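Local coordinates for uncharacterized protein (Porphyromonas gingivalis, PDB 2QSV) that is of unknown function, possibly a cysteine-type peptidase, and is represented here by its C-terminal part, two tandem Ig-like beta-sandwich domains, at residues N7-F12 and M100-L105; L126-L131 and I214-E219; T135-I140 and R180-P185; T157-L162 and Q194-D199. All blocks are in the same frame, centred on the assembly; numbering follows the deposited sequence. Where two conformers were deposited one is given.

Contact 1 (N7-F12 and M100-L105)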
loop_
_atom_site.group_PDB
_atom_site.type_symbol
_atom_site.label_atom_id
_atom_site.label_comp_id
_atom_site.label_asym_id
_atom_site.label_seq_id
_atom_site.Cartn_x
_atom_site.Cartn_y
_atom_site.Cartn_z
ATOM N N ASN A 7 -0.999 13.508 -7.182
ATOM C CA ASN A 7 -1.276 12.091 -6.933
ATOM C C ASN A 7 -2.249 11.868 -5.773
ATOM O O ASN A 7 -2.171 12.552 -4.750
ATOM C CB ASN A 7 0.031 11.360 -6.630
ATOM C CG ASN A 7 0.995 11.388 -7.790
ATOM O OD1 ASN A 7 0.879 10.586 -8.725
ATOM N ND2 ASN A 7 1.967 12.305 -7.739
ATOM N N ALA A 8 -3.166 10.921 -5.948
ATOM C CA ALA A 8 -4.024 10.468 -4.867
ATOM C C ALA A 8 -3.205 9.565 -3.918
ATOM O O ALA A 8 -3.461 9.542 -2.702
ATOM C CB ALA A 8 -5.225 9.713 -5.423
ATOM N N ARG A 9 -2.226 8.852 -4.492
ATOM C CA ARG A 9 -1.383 7.881 -3.781
ATOM C C ARG A 9 0.100 8.163 -4.021
ATOM O O ARG A 9 0.490 8.525 -5.130
ATOM C CB ARG A 9 -1.665 6.469 -4.282
ATOM C CG ARG A 9 -2.884 5.773 -3.701
ATOM C CD ARG A 9 -2.765 4.244 -3.909
ATOM N NE ARG A 9 -1.553 3.672 -3.298
ATOM C CZ ARG A 9 -1.035 2.474 -3.585
ATOM N NH1 ARG A 9 -1.599 1.680 -4.492
ATOM N NH2 ARG A 9 0.066 2.072 -2.969
ATOM N N LEU A 10 0.922 7.988 -2.996
ATOM C CA LEU A 10 2.376 8.088 -3.147
ATOM C C LEU A 10 2.972 6.773 -2.647
ATOM O O LEU A 10 2.504 6.210 -1.653
ATOM C CB LEU A 10 2.945 9.284 -2.383
ATOM C CG LEU A 10 2.591 10.739 -2.756
ATOM C CD1 LEU A 10 3.168 11.699 -1.730
ATOM C CD2 LEU A 10 3.058 11.132 -4.163
ATOM N N LEU A 11 3.971 6.260 -3.350
ATOM C CA LEU A 11 4.464 4.914 -3.070
ATOM C C LEU A 11 5.973 4.923 -3.062
ATOM O O LEU A 11 6.597 5.278 -4.070
ATOM C CB LEU A 11 3.915 3.911 -4.090
ATOM C CG LEU A 11 4.387 2.453 -4.058
ATOM C CD1 LEU A 11 4.063 1.684 -2.701
ATOM C CD2 LEU A 11 3.772 1.716 -5.252
ATOM N N PHE A 12 6.553 4.616 -1.901
ATOM C CA PHE A 12 7.993 4.482 -1.780
ATOM C C PHE A 12 8.417 3.168 -2.479
ATOM O O PHE A 12 7.619 2.246 -2.590
ATOM C CB PHE A 12 8.424 4.485 -0.304
ATOM C CG PHE A 12 8.545 5.857 0.297
ATOM C CD1 PHE A 12 9.697 6.621 0.104
ATOM C CD2 PHE A 12 7.514 6.381 1.059
ATOM C CE1 PHE A 12 9.818 7.914 0.643
ATOM C CE2 PHE A 12 7.620 7.654 1.628
ATOM C CZ PHE A 12 8.791 8.432 1.418
HETATM N N MSE A 100 -2.770 9.133 0.401
HETATM C CA MSE A 100 -2.250 7.921 1.037
HETATM C C MSE A 100 -0.800 7.682 0.635
HETATM O O MSE A 100 -0.472 7.660 -0.544
HETATM C CB MSE A 100 -3.098 6.698 0.704
HETATM C CG MSE A 100 -2.816 5.471 1.623
HETATM SE SE MSE A 100 -3.280 5.742 3.529
HETATM C CE MSE A 100 -5.099 6.471 3.371
ATOM N N VAL A 101 0.067 7.525 1.626
ATOM C CA VAL A 101 1.455 7.239 1.399
ATOM C C VAL A 101 1.716 5.764 1.797
ATOM O O VAL A 101 1.415 5.352 2.926
ATOM C CB VAL A 101 2.334 8.225 2.199
ATOM C CG1 VAL A 101 3.799 8.064 1.857
ATOM C CG2 VAL A 101 1.863 9.710 2.000
ATOM N N SER A 102 2.274 4.982 0.871
ATOM C CA SER A 102 2.559 3.556 1.080
ATOM C C SER A 102 4.039 3.243 1.075
ATOM O O SER A 102 4.828 3.820 0.303
ATOM C CB SER A 102 1.864 2.685 0.035
ATOM O OG SER A 102 0.470 2.703 0.259
ATOM N N LEU A 103 4.414 2.337 1.969
ATOM C CA LEU A 103 5.777 1.860 2.100
ATOM C C LEU A 103 5.772 0.328 2.181
ATOM O O LEU A 103 5.200 -0.235 3.131
ATOM C CB LEU A 103 6.432 2.444 3.377
ATOM C CG LEU A 103 7.825 1.931 3.785
ATOM C CD1 LEU A 103 8.864 2.214 2.678
ATOM C CD2 LEU A 103 8.234 2.545 5.127
ATOM N N PRO A 104 6.395 -0.344 1.186
ATOM C CA PRO A 104 6.725 -1.779 1.298
ATOM C C PRO A 104 8.015 -1.970 2.075
ATOM O O PRO A 104 9.092 -1.947 1.499
ATOM C CB PRO A 104 6.887 -2.249 -0.180
ATOM C CG PRO A 104 6.620 -0.935 -1.078
ATOM C CD PRO A 104 6.824 0.227 -0.112
ATOM N N LEU A 105 7.899 -2.135 3.396
ATOM C CA LEU A 105 9.054 -2.218 4.270
ATOM C C LEU A 105 9.415 -3.703 4.422
ATOM O O LEU A 105 8.567 -4.528 4.839
ATOM C CB LEU A 105 8.769 -1.556 5.633
ATOM C CG LEU A 105 9.941 -1.577 6.622
ATOM C CD1 LEU A 105 11.182 -0.805 6.119
ATOM C CD2 LEU A 105 9.550 -1.086 8.051
#
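Strand 9-11 runs parallel to strand 100-105, with axes 4.7 Å apart and 22° between their directions. Arg9 pairs with Met100, Leu10 with Val101 and Leu11 with Ser102. The ladder opens with Met100 N to Ala8 O at 3.2 Å, the longest and most bent of its four bonds. Leu10 N then gives to Met100 O, and Ser102 N to Leu10 O. Phe12 N closes the ladder on Ser102 O at 2.9 Å.

The Leu10 and Val101 side chains share the buried face. Phe12 joins them there: its ring atom CE2 meets Val101 CG1 at 3.8 Å, and its CB rests on Leu103 CD1. Leu65 and Leu67 of strand 61-67 face this group from the other sheet. On the outer face, Leu11 CD1 lies 3.7 Å from Ser102 CB and reaches on to Pro104 CG. CG of Leu11 is anti to the backbone N (chi1 175°), and chi2 of 61° then sets CD1 there. Ser102 OG is hydrogen-bonded to Asp79 OD1 of the adjacent strand 76-87. Arg9 NH2 approaches Ser102 OG to 3.3 Å.

Strand 3-5 edges the other sheet, and 9-11 pairs with the last strand: the A' to G pairing of Ig-like beta-sandwiches.

Contact 2 (L126-L131 and I214-E219)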
loop_
_atom_site.group_PDB
_atom_site.type_symbol
_atom_site.label_atom_id
_atom_site.label_comp_id
_atom_site.label_asym_id
_atom_site.label_seq_id
_atom_site.Cartn_x
_atom_site.Cartn_y
_atom_site.Cartn_z
ATOM N N LEU A 126 -4.269 -16.563 -10.444
ATOM C CA LEU A 126 -5.508 -17.256 -10.198
ATOM C C LEU A 126 -6.632 -16.641 -11.052
ATOM O O LEU A 126 -7.040 -15.498 -10.828
ATOM C CB LEU A 126 -5.889 -17.181 -8.692
ATOM C CG LEU A 126 -7.291 -17.714 -8.314
ATOM C CD1 LEU A 126 -7.440 -19.220 -8.579
ATOM C CD2 LEU A 126 -7.637 -17.427 -6.836
ATOM N N ASP A 127 -7.153 -17.409 -12.003
ATOM C CA ASP A 127 -8.304 -16.932 -12.780
ATOM C C ASP A 127 -9.529 -17.623 -12.245
ATOM O O ASP A 127 -9.695 -18.832 -12.425
ATOM C CB ASP A 127 -8.111 -17.197 -14.293
ATOM C CG ASP A 127 -9.154 -16.451 -15.182
ATOM O OD1 ASP A 127 -10.249 -16.036 -14.709
ATOM O OD2 ASP A 127 -8.844 -16.283 -16.376
HETATM N N MSE A 128 -10.376 -16.879 -11.542
HETATM C CA MSE A 128 -11.577 -17.469 -10.954
HETATM C C MSE A 128 -12.753 -17.675 -11.917
HETATM O O MSE A 128 -13.792 -18.224 -11.532
HETATM C CB MSE A 128 -12.013 -16.664 -9.754
HETATM C CG MSE A 128 -10.913 -16.618 -8.722
HETATM SE SE MSE A 128 -11.478 -15.732 -7.156
HETATM C CE MSE A 128 -13.078 -16.660 -6.700
ATOM N N GLY A 129 -12.569 -17.278 -13.166
ATOM C CA GLY A 129 -13.620 -17.364 -14.170
ATOM C C GLY A 129 -14.823 -16.467 -13.902
ATOM O O GLY A 129 -14.704 -15.383 -13.313
ATOM N N GLN A 130 -15.987 -16.945 -14.339
ATOM C CA GLN A 130 -17.252 -16.238 -14.235
ATOM C C GLN A 130 -17.946 -16.558 -12.920
ATOM O O GLN A 130 -18.151 -17.721 -12.595
ATOM C CB GLN A 130 -18.144 -16.593 -15.430
ATOM C CG GLN A 130 -19.576 -16.097 -15.330
ATOM C CD GLN A 130 -20.287 -16.106 -16.669
ATOM O OE1 GLN A 130 -20.206 -15.141 -17.437
ATOM N NE2 GLN A 130 -20.989 -17.194 -16.953
ATOM N N LEU A 131 -18.305 -15.513 -12.174
ATOM C CA LEU A 131 -18.862 -15.663 -10.829
ATOM C C LEU A 131 -20.388 -15.682 -10.748
ATOM O O LEU A 131 -20.940 -16.251 -9.793
ATOM C CB LEU A 131 -18.338 -14.565 -9.899
ATOM C CG LEU A 131 -16.834 -14.332 -9.769
ATOM C CD1 LEU A 131 -16.605 -13.305 -8.700
ATOM C CD2 LEU A 131 -16.103 -15.608 -9.425
ATOM N N ILE A 214 0.169 -11.982 -6.225
ATOM C CA ILE A 214 -0.684 -12.915 -6.855
ATOM C C ILE A 214 -1.702 -12.119 -7.665
ATOM O O ILE A 214 -2.425 -11.287 -7.106
ATOM C CB ILE A 214 -1.483 -13.758 -5.795
ATOM C CG1 ILE A 214 -0.515 -14.559 -4.920
ATOM C CG2 ILE A 214 -2.429 -14.741 -6.487
ATOM C CD1 ILE A 214 -1.233 -15.094 -3.684
ATOM N N LYS A 215 -1.752 -12.377 -8.964
ATOM C CA LYS A 215 -2.799 -11.785 -9.802
ATOM C C LYS A 215 -4.052 -12.636 -9.777
ATOM O O LYS A 215 -4.027 -13.809 -10.111
ATOM C CB LYS A 215 -2.332 -11.612 -11.256
ATOM C CG LYS A 215 -3.518 -11.292 -12.231
ATOM C CD LYS A 215 -4.159 -9.910 -11.947
ATOM C CE LYS A 215 -3.180 -8.768 -12.208
ATOM N NZ LYS A 215 -3.373 -7.597 -11.343
ATOM N N VAL A 216 -5.143 -12.038 -9.342
ATOM C CA VAL A 216 -6.436 -12.662 -9.319
ATOM C C VAL A 216 -7.355 -12.027 -10.400
ATOM O O VAL A 216 -7.500 -10.796 -10.478
ATOM C CB VAL A 216 -7.082 -12.515 -7.926
ATOM C CG1 VAL A 216 -8.462 -13.217 -7.853
ATOM C CG2 VAL A 216 -6.136 -13.077 -6.815
ATOM N N LYS A 217 -7.947 -12.877 -11.218
ATOM C CA LYS A 217 -8.949 -12.497 -12.217
ATOM C C LYS A 217 -10.309 -13.102 -11.928
ATOM O O LYS A 217 -10.421 -14.241 -11.436
ATOM C CB LYS A 217 -8.502 -12.930 -13.598
ATOM C CG LYS A 217 -7.375 -12.115 -14.121
ATOM C CD LYS A 217 -6.920 -12.689 -15.475
ATOM C CE LYS A 217 -5.750 -11.875 -15.972
ATOM N NZ LYS A 217 -5.299 -12.441 -17.274
ATOM N N ALA A 218 -11.345 -12.314 -12.211
ATOM C CA ALA A 218 -12.724 -12.717 -12.029
ATOM C C ALA A 218 -13.612 -11.900 -12.994
ATOM O O ALA A 218 -13.292 -10.757 -13.312
ATOM C CB ALA A 218 -13.149 -12.503 -10.577
ATOM N N GLU A 219 -14.694 -12.505 -13.480
ATOM C CA GLU A 219 -15.696 -11.791 -14.302
ATOM C C GLU A 219 -17.109 -12.093 -13.824
ATOM O O GLU A 219 -17.353 -13.147 -13.207
ATOM C CB GLU A 219 -15.521 -12.074 -15.803
ATOM C CG GLU A 219 -15.630 -13.526 -16.190
ATOM C CD GLU A 219 -14.979 -13.832 -17.550
ATOM O OE1 GLU A 219 -15.366 -13.181 -18.554
ATOM O OE2 GLU A 219 -14.091 -14.734 -17.605
HETATM O O HOH W 1 -12.292 -14.324 -15.135
#
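Leu126 N donates to Lys215 O at 2.8 Å, and Lys217 N returns a bond to Leu126 O, so the two strands start as a regular parallel pair. Met128 N follows with a short bond of 2.6 Å to Lys217 O, its donor tilted 26° from the carbonyl plane. Beyond it the register slips by one residue. Glu219 N bonds to Gly129 O instead, and Leu131 N to Glu219 O. This is a beta bulge. Gly129 takes a positive phi of 66° within it.

The polar contacts gather over the bulge. Asp127 OD1 accepts Gly129 N at 3.1 Å, forming an Asx turn; the donor stands 34° out of the carboxylate plane, on the anti side. A water placed to donate to Asp127 OD1 and, at 3.1 Å, to Glu219 OE2 can bridge the two carboxylates, which are not in direct contact. Lys217 CB lies 3.7 Å from Asp127 OD1, the two side chains crossing at a slant. The Lys217 amine bonds to Tyr125 OH, whereas that of Lys215 forms a salt bridge with Asp199.

Apolar contacts line the inner face. Met128, a selenomethionine, lays SE 4.0 Å from Val216 CG1. Leu131 CD1 meets Ala218 CB at 4.0 Å.

Strand 211-219 continues the sheet by pairing with strand 195-204 on its other edge, leaving strand 125-130 outermost. Met128, Leu131 and Ala218 pack on Val183 of strand 176-183, while Leu126 meets Ala138 of strand 136-144, both strands belonging to the facing sheet.

Contact 3 (T135-I140 and R180-P185)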
loop_
_atom_site.group_PDB
_atom_site.type_symbol
_atom_site.label_atom_id
_atom_site.label_comp_id
_atom_site.label_asym_id
_atom_site.label_seq_id
_atom_site.Cartn_x
_atom_site.Cartn_y
_atom_site.Cartn_z
ATOM N N THR A 135 -20.793 -14.533 -3.786
ATOM C CA THR A 135 -19.434 -14.356 -3.249
ATOM C C THR A 135 -18.680 -15.679 -3.340
ATOM O O THR A 135 -19.137 -16.701 -2.831
ATOM C CB THR A 135 -19.364 -13.792 -1.827
ATOM O OG1 THR A 135 -20.110 -12.576 -1.768
ATOM C CG2 THR A 135 -17.899 -13.486 -1.440
ATOM N N THR A 136 -17.549 -15.641 -4.027
ATOM C CA THR A 136 -16.836 -16.835 -4.396
ATOM C C THR A 136 -15.484 -16.892 -3.673
ATOM O O THR A 136 -14.711 -15.945 -3.674
ATOM C CB THR A 136 -16.717 -16.898 -5.913
ATOM O OG1 THR A 136 -18.026 -16.731 -6.461
ATOM C CG2 THR A 136 -16.137 -18.230 -6.408
ATOM N N LYS A 137 -15.263 -18.026 -3.023
ATOM C CA LYS A 137 -14.076 -18.307 -2.278
ATOM C C LYS A 137 -13.084 -19.138 -3.076
ATOM O O LYS A 137 -13.460 -19.936 -3.915
ATOM C CB LYS A 137 -14.440 -19.053 -0.996
ATOM C CG LYS A 137 -15.142 -18.225 0.040
ATOM C CD LYS A 137 -15.532 -19.155 1.209
ATOM C CE LYS A 137 -16.413 -18.440 2.231
ATOM N NZ LYS A 137 -16.347 -19.137 3.545
ATOM N N ALA A 138 -11.799 -18.924 -2.806
ATOM C CA ALA A 138 -10.754 -19.787 -3.323
ATOM C C ALA A 138 -9.670 -19.883 -2.250
ATOM O O ALA A 138 -9.680 -19.145 -1.263
ATOM C CB ALA A 138 -10.180 -19.235 -4.649
ATOM N N ALA A 139 -8.725 -20.782 -2.434
ATOM C CA ALA A 139 -7.646 -20.925 -1.457
ATOM C C ALA A 139 -6.362 -21.199 -2.206
ATOM O O ALA A 139 -6.342 -22.013 -3.083
ATOM C CB ALA A 139 -7.967 -22.047 -0.495
ATOM N N ILE A 140 -5.306 -20.476 -1.905
ATOM C CA ILE A 140 -4.027 -20.768 -2.496
ATOM C C ILE A 140 -3.143 -21.306 -1.387
ATOM O O ILE A 140 -3.046 -20.700 -0.327
ATOM C CB ILE A 140 -3.411 -19.505 -3.157
ATOM C CG1 ILE A 140 -4.088 -19.250 -4.535
ATOM C CG2 ILE A 140 -1.894 -19.606 -3.348
ATOM C CD1 ILE A 140 -3.670 -17.946 -5.169
ATOM N N ARG A 180 -6.826 -17.693 2.231
ATOM C CA ARG A 180 -8.236 -17.813 1.848
ATOM C C ARG A 180 -8.624 -16.532 1.095
ATOM O O ARG A 180 -8.550 -15.483 1.647
ATOM C CB ARG A 180 -9.152 -17.888 3.072
ATOM C CG ARG A 180 -8.710 -18.903 4.130
ATOM C CD ARG A 180 -8.979 -20.254 3.722
ATOM N NE ARG A 180 -8.752 -21.189 4.843
ATOM C CZ ARG A 180 -9.168 -22.452 4.821
ATOM N NH1 ARG A 180 -9.851 -22.869 3.770
ATOM N NH2 ARG A 180 -8.900 -23.297 5.822
ATOM N N ILE A 181 -9.102 -16.675 -0.127
ATOM C CA ILE A 181 -9.409 -15.559 -1.020
ATOM C C ILE A 181 -10.937 -15.560 -1.226
ATOM O O ILE A 181 -11.576 -16.618 -1.295
ATOM C CB ILE A 181 -8.634 -15.740 -2.345
ATOM C CG1 ILE A 181 -7.132 -15.632 -2.046
ATOM C CG2 ILE A 181 -9.089 -14.731 -3.472
ATOM C CD1 ILE A 181 -6.251 -16.318 -3.069
ATOM N N ALA A 182 -11.529 -14.367 -1.234
ATOM C CA ALA A 182 -12.948 -14.222 -1.606
ATOM C C ALA A 182 -13.140 -13.016 -2.553
ATOM O O ALA A 182 -12.524 -11.951 -2.336
ATOM C CB ALA A 182 -13.840 -14.112 -0.359
ATOM N N VAL A 183 -13.898 -13.218 -3.630
ATOM C CA VAL A 183 -14.266 -12.129 -4.564
ATOM C C VAL A 183 -15.785 -11.897 -4.474
ATOM O O VAL A 183 -16.553 -12.852 -4.534
ATOM C CB VAL A 183 -13.779 -12.369 -6.017
ATOM C CG1 VAL A 183 -14.382 -11.295 -7.044
ATOM C CG2 VAL A 183 -12.275 -12.332 -6.056
ATOM N N ASP A 184 -16.185 -10.633 -4.263
ATOM C CA ASP A 184 -17.586 -10.239 -4.091
ATOM C C ASP A 184 -18.089 -9.604 -5.402
ATOM O O ASP A 184 -17.762 -8.439 -5.692
ATOM C CB ASP A 184 -17.729 -9.266 -2.905
ATOM C CG ASP A 184 -19.209 -9.075 -2.422
ATOM O OD1 ASP A 184 -20.185 -9.339 -3.171
ATOM O OD2 ASP A 184 -19.385 -8.625 -1.267
ATOM N N PRO A 185 -18.855 -10.371 -6.210
ATOM C CA PRO A 185 -19.361 -9.855 -7.485
ATOM C C PRO A 185 -20.371 -8.696 -7.310
ATOM O O PRO A 185 -20.548 -7.923 -8.245
ATOM C CB PRO A 185 -20.068 -11.068 -8.112
ATOM C CG PRO A 185 -20.446 -11.898 -6.969
ATOM C CD PRO A 185 -19.360 -11.726 -5.938
#
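Strands 136-140 and 180-183 pair antiparallel, their axes 4.5 Å apart and their directions 152° from each other. Thr136 with Val183 and Ala138 with Ile181 are the hydrogen-bonded pairs. Thr136 N bonds to Val183 O at 3.0 Å, and Val183 N returns to Thr136 O at 2.8 Å. Ala138 and Ile181 exchange a similar pair of bonds, with the donors tilted just over 30° from the carbonyl planes. Lys137 with Ala182 is a non-hydrogen-bonded pair, closing to 4.3 Å between the two CA atoms.

On the inner face, Ile181 CD1 meets Ile140 CD1 at 3.7 Å, the two side chains crossing at a slant. In Ile181 chi1 sets CG1, and the nearly extended chi2 of 157° carries CD1 to Ile140. Ala138 CB sits beside Ile181 CB on the same face. Strands 136-144 and 176-183 are the two central strands of the four-stranded sheet of the second Ig-like sandwich. Thr136, Ala138 and Val183 turn to strand 125-130 of the facing sheet.

The outer face carries Lys137, Ala182 and Arg180, whose guanidinium forms a salt bridge with Asp167. Past the strand ends, Thr135 CG2 packs on Val183 O at 3.4 Å, and Thr135 CA touches Pro185 CD at 3.8 Å. Asp184 is the N-cap of helix 185-190, its OD1 making a weak bond to Gln186 N. Thr135 OG1 lies 3.5 Å from Asp184 OD1.

Contact 4 (T157-L162 and Q194-D199). With NA (sodium ion), chain C; SO4 (sulfate ion), chain B.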
loop_
_atom_site.group_PDB
_atom_site.type_symbol
_atom_site.label_atom_id
_atom_site.label_comp_id
_atom_site.label_asym_id
_atom_site.label_seq_id
_atom_site.Cartn_x
_atom_site.Cartn_y
_atom_site.Cartn_z
ATOM N N THR A 157 -4.715 -6.235 -0.050
ATOM C CA THR A 157 -5.432 -6.063 -1.295
ATOM C C THR A 157 -5.864 -4.560 -1.438
ATOM O O THR A 157 -6.133 -3.865 -0.435
ATOM C CB THR A 157 -6.635 -7.055 -1.408
ATOM O OG1 THR A 157 -7.497 -6.875 -0.290
ATOM C CG2 THR A 157 -6.155 -8.551 -1.413
ATOM N N ARG A 158 -5.896 -4.061 -2.653
ATOM C CA ARG A 158 -6.364 -2.684 -2.887
ATOM C C ARG A 158 -7.801 -2.680 -3.476
ATOM O O ARG A 158 -8.580 -1.780 -3.217
ATOM C CB ARG A 158 -5.400 -1.909 -3.820
ATOM C CG ARG A 158 -3.930 -1.797 -3.341
ATOM C CD ARG A 158 -3.774 -1.116 -1.979
ATOM N NE ARG A 158 -2.363 -0.822 -1.641
ATOM C CZ ARG A 158 -1.848 -0.744 -0.402
ATOM N NH1 ARG A 158 -2.616 -0.968 0.668
ATOM N NH2 ARG A 158 -0.545 -0.444 -0.231
ATOM N N ASN A 159 -8.152 -3.695 -4.237
ATOM C CA ASN A 159 -9.477 -3.787 -4.810
ATOM C C ASN A 159 -10.532 -4.151 -3.759
ATOM O O ASN A 159 -10.359 -5.152 -3.022
ATOM C CB ASN A 159 -9.437 -4.787 -5.967
ATOM C CG ASN A 159 -10.674 -4.736 -6.836
ATOM O OD1 ASN A 159 -11.801 -4.942 -6.367
ATOM N ND2 ASN A 159 -10.465 -4.473 -8.106
ATOM N N PRO A 160 -11.633 -3.335 -3.672
ATOM C CA PRO A 160 -12.679 -3.517 -2.691
ATOM C C PRO A 160 -13.521 -4.783 -2.881
ATOM O O PRO A 160 -14.249 -5.142 -1.975
ATOM C CB PRO A 160 -13.563 -2.249 -2.870
ATOM C CG PRO A 160 -13.390 -1.893 -4.287
ATOM C CD PRO A 160 -11.922 -2.148 -4.542
ATOM N N ALA A 161 -13.448 -5.427 -4.036
ATOM C CA ALA A 161 -14.175 -6.683 -4.254
ATOM C C ALA A 161 -13.360 -7.920 -3.794
ATOM O O ALA A 161 -13.882 -9.026 -3.773
ATOM C CB ALA A 161 -14.541 -6.840 -5.723
ATOM N N LEU A 162 -12.092 -7.710 -3.450
ATOM C CA LEU A 162 -11.122 -8.799 -3.200
ATOM C C LEU A 162 -10.603 -8.768 -1.764
ATOM O O LEU A 162 -10.108 -7.731 -1.310
ATOM C CB LEU A 162 -9.935 -8.679 -4.159
ATOM C CG LEU A 162 -8.740 -9.666 -4.019
ATOM C CD1 LEU A 162 -9.086 -11.135 -4.263
ATOM C CD2 LEU A 162 -7.625 -9.260 -4.956
ATOM N N GLN A 194 -17.209 -5.208 -14.927
ATOM C CA GLN A 194 -17.663 -6.487 -15.457
ATOM C C GLN A 194 -16.623 -7.549 -15.121
ATOM O O GLN A 194 -16.932 -8.736 -15.065
ATOM C CB GLN A 194 -17.882 -6.426 -16.978
ATOM C CG GLN A 194 -19.204 -5.787 -17.421
ATOM C CD GLN A 194 -20.423 -6.631 -17.066
ATOM O OE1 GLN A 194 -21.297 -6.182 -16.325
ATOM N NE2 GLN A 194 -20.484 -7.855 -17.587
ATOM N N SER A 195 -15.387 -7.102 -14.919
ATOM C CA SER A 195 -14.288 -7.978 -14.572
ATOM C C SER A 195 -13.262 -7.239 -13.706
ATOM O O SER A 195 -13.187 -5.985 -13.698
ATOM C CB SER A 195 -13.646 -8.537 -15.837
ATOM O OG SER A 195 -12.947 -7.526 -16.524
ATOM N N ILE A 196 -12.493 -8.014 -12.946
ATOM C CA ILE A 196 -11.382 -7.453 -12.190
ATOM C C ILE A 196 -10.094 -8.161 -12.528
ATOM O O ILE A 196 -10.095 -9.301 -12.958
ATOM C CB ILE A 196 -11.603 -7.481 -10.656
ATOM C CG1 ILE A 196 -11.921 -8.895 -10.146
ATOM C CG2 ILE A 196 -12.639 -6.469 -10.227
ATOM C CD1 ILE A 196 -11.725 -9.050 -8.652
ATOM N N ALA A 197 -8.989 -7.461 -12.337
ATOM C CA ALA A 197 -7.695 -8.049 -12.426
ATOM C C ALA A 197 -6.929 -7.341 -11.298
ATOM O O ALA A 197 -6.577 -6.160 -11.412
ATOM C CB ALA A 197 -7.084 -7.799 -13.807
ATOM N N ALA A 198 -6.767 -8.022 -10.168
ATOM C CA ALA A 198 -6.306 -7.343 -8.967
ATOM C C ALA A 198 -5.162 -8.147 -8.301
ATOM O O ALA A 198 -5.108 -9.395 -8.433
ATOM C CB ALA A 198 -7.473 -7.154 -8.041
ATOM N N ASP A 199 -4.232 -7.451 -7.668
ATOM C CA ASP A 199 -3.119 -8.088 -6.987
ATOM C C ASP A 199 -3.367 -8.337 -5.503
ATOM O O ASP A 199 -3.863 -7.468 -4.788
ATOM C CB ASP A 199 -1.830 -7.270 -7.093
ATOM C CG ASP A 199 -1.300 -7.187 -8.517
ATOM O OD1 ASP A 199 -1.398 -8.188 -9.276
ATOM O OD2 ASP A 199 -0.810 -6.085 -8.876
HETATM NA NA NA C . -9.671 -5.062 -0.520
HETATM S S SO4 B . -4.665 -3.741 -7.616
HETATM O O1 SO4 B . -4.276 -4.795 -8.549
HETATM O O2 SO4 B . -4.498 -2.404 -8.228
HETATM O O3 SO4 B . -6.053 -3.875 -7.176
HETATM O O4 SO4 B . -3.741 -3.794 -6.492
HETATM O O HOH W 2 -5.904 -5.638 -5.023
HETATM O O HOH W 3 -9.517 -2.573 -0.084
HETATM O O HOH W 4 -11.233 -5.705 0.706
HETATM O O HOH W 5 -8.782 -5.738 1.814
#
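A sodium site occupies the loop that links the two sheets of the second Ig-like domain, and the back of this loop packs on strand 195-199. Asn159 O, at 2.6 Å, Leu162 O and Thr157 OG1 bind the sodium, and three waters complete six ligands. Thr157 OG1, between its own backbone N and carbonyl carbon (chi1 57°), lies 2.8 Å from the sodium.

Asn159 starts a type I turn ending at Leu162. Its OD1 accepts Ala161 N at 2.9 Å, making an Asx turn, and the donor lies in the carbonyl plane. This bond helps to fix the amide, whose ND2 lies against Ile196 CG2 at 3.6 Å. Ala198 CB touches both Asn159 CB and Leu162 CD2, each at 3.7 Å. Leu162 also packs on Ile181 and Val183 in the interior.

A sulfate, probably from the crystallisation liquor, lies beside the junction. Asp199 carries a salt bridge to Lys215 through OD1, and its backbone N gives a hydrogen bond to sulfate O1 at 2.8 Å. One water accepts from Arg158 N and is placed to donate to Asp199 O, 2.8 Å away.

Overall arrangement
From the N terminus, contact 1 comes first and closes the loop of the first Ig-like domain, pairing an early edge strand, 9-11, with the last strand, 94-105. The chain then enters the second domain. Contact 2 closes it by pairing strand 125-130, which follows 120-121, with the last strand, 211-219. Contacts 3 and 4 are both nested within that loop. They cross, since their segments alternate along the chain. Contact 3 belongs to the sheet that faces contact 2, and Val183 touches both contact 2 and contact 4. Contacts 2 and 4 both reach one sheet, where strands 211-219 and 195-204 are neighbours. Arg158 of contact 4 reaches Ser102 of contact 1 and forms a salt bridge with Asp79, linking the domains.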